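Local structure of mandalate racemase/muconate lactonizing enzyme (Unidentified, 4E4U) at residues Ala110-Val113 and Tyr114-Leu117. The protein is of unknown specific function but belongs to the mandelate racemase/muconate lactonizing enzyme group of the enolase superfamily. Sequence-based numbering, arbitrary orientation.
Sequences AKPV and YELL
In the pair of overlapping turns that follows the Schellman end of helix 88-109, on the way to barrel strand 125-130, Pro112 and Tyr114 meet in a CH-pi contact. CB of Pro112 sits almost on the ring normal of Tyr114, 3.6 Å from the ring centroid, and CG of the proline lies toward the hydroxyl end of the ring. The ring reaches this place because CG of Tyr114 stands between its own backbone N and carbonyl carbon (chi1 60°), which folds the side chain back over the residue two before it. The Tyr114 hydroxyl hydrogen-bonds to the carbonyl oxygen of Ser361, and Glu115 OE1, bonded to Arg120 N, lies in the ring plane at its edge.

Backbone bonds close the two turns: Glu115 N to Pro112 O at 3.0 Å, and Leu116 N to Val113 O at 2.8 Å. Leu117 N adds a weak bond to that same Val113 oxygen. On the flank, CG1 of Val113 packs alongside CD1 of Leu117 at 3.7 Å.

Two successive bends in the Lys111 chain (chi2 -61°, chi3 -65°) bring CE against CB of Glu115, 3.8 Å away. One water joins their charged ends, 2.6 Å from Lys111 NZ and 2.8 Å from Glu115 OE2. The same OE2 bonds His69 NE2 of the second subunit. With both its oxygens engaged, the Glu115 carboxylate ties the turns to the following chain and to the subunit interface, and the nearby lysine probably helps to stabilise its negative charge.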
loop_
_atom_site.group_PDB
_atom_site.type_symbol
_atom_site.label_atom_id
_atom_site.label_comp_id
_atom_site.label_asym_id
_atom_site.label_seq_id
_atom_site.Cartn_x
_atom_site.Cartn_y
_atom_site.Cartn_z
ATOM N N ALA A 110 36.032 3.073 -35.469
ATOM C CA ALA A 110 36.317 4.469 -35.831
ATOM C C ALA A 110 35.138 5.400 -35.505
ATOM O O ALA A 110 34.782 6.276 -36.295
ATOM C CB ALA A 110 36.742 4.601 -37.315
ATOM N N LYS A 111 34.540 5.205 -34.332
ATOM C CA LYS A 111 33.451 6.066 -33.859
ATOM C C LYS A 111 33.649 6.416 -32.390
ATOM O O LYS A 111 34.170 5.603 -31.628
ATOM C CB LYS A 111 32.090 5.364 -33.980
ATOM C CG LYS A 111 31.689 4.924 -35.380
ATOM C CD LYS A 111 31.586 6.083 -36.347
ATOM C CE LYS A 111 30.486 7.040 -35.980
ATOM N NZ LYS A 111 30.346 8.078 -37.052
ATOM N N PRO A 112 33.199 7.615 -31.978
ATOM C CA PRO A 112 33.068 7.882 -30.542
ATOM C C PRO A 112 32.114 6.853 -29.931
ATOM O O PRO A 112 31.176 6.392 -30.605
ATOM C CB PRO A 112 32.409 9.264 -30.495
ATOM C CG PRO A 112 32.720 9.890 -31.820
ATOM C CD PRO A 112 32.729 8.745 -32.798
ATOM N N VAL A 113 32.339 6.499 -28.671
ATOM C CA VAL A 113 31.460 5.561 -27.991
ATOM C C VAL A 113 30.010 6.063 -27.987
ATOM O O VAL A 113 29.075 5.266 -28.131
ATOM C CB VAL A 113 31.973 5.267 -26.569
ATOM C CG1 VAL A 113 30.927 4.510 -25.757
ATOM C CG2 VAL A 113 33.259 4.461 -26.649
ATOM N N TYR A 114 29.805 7.375 -27.862
ATOM C CA TYR A 114 28.435 7.890 -27.856
ATOM C C TYR A 114 27.679 7.610 -29.161
ATOM O O TYR A 114 26.451 7.608 -29.159
ATOM C CB TYR A 114 28.342 9.377 -27.451
ATOM C CG TYR A 114 29.101 10.361 -28.326
ATOM C CD1 TYR A 114 28.667 10.679 -29.609
ATOM C CD2 TYR A 114 30.242 11.002 -27.845
ATOM C CE1 TYR A 114 29.367 11.586 -30.391
ATOM C CE2 TYR A 114 30.940 11.904 -28.613
ATOM C CZ TYR A 114 30.502 12.200 -29.885
ATOM O OH TYR A 114 31.211 13.101 -30.658
ATOM N N GLU A 115 28.396 7.360 -30.258
ATOM C CA GLU A 115 27.730 7.001 -31.511
ATOM C C GLU A 115 27.308 5.534 -31.565
ATOM O O GLU A 115 26.611 5.123 -32.496
ATOM C CB GLU A 115 28.584 7.379 -32.734
ATOM C CG GLU A 115 28.913 8.869 -32.864
ATOM C CD GLU A 115 27.695 9.754 -33.138
ATOM O OE1 GLU A 115 26.656 9.616 -32.466
ATOM O OE2 GLU A 115 27.776 10.613 -34.036
ATOM N N LEU A 116 27.726 4.757 -30.566
ATOM C CA LEU A 116 27.377 3.342 -30.486
ATOM C C LEU A 116 26.384 3.053 -29.363
ATOM O O LEU A 116 25.728 2.010 -29.363
ATOM C CB LEU A 116 28.635 2.489 -30.304
ATOM C CG LEU A 116 29.696 2.689 -31.388
ATOM C CD1 LEU A 116 30.945 1.882 -31.074
ATOM C CD2 LEU A 116 29.129 2.300 -32.746
ATOM N N LEU A 117 26.262 3.979 -28.415
ATOM C CA LEU A 117 25.370 3.789 -27.266
ATOM C C LEU A 117 24.097 4.640 -27.368
ATOM O O LEU A 117 23.476 4.974 -26.357
ATOM C CB LEU A 117 26.106 4.080 -25.952
ATOM C CG LEU A 117 26.984 2.951 -25.394
ATOM C CD1 LEU A 117 27.742 3.398 -24.157
ATOM C CD2 LEU A 117 26.136 1.732 -25.069
HETATM O O HOH W 1 28.114 9.246 -36.449
#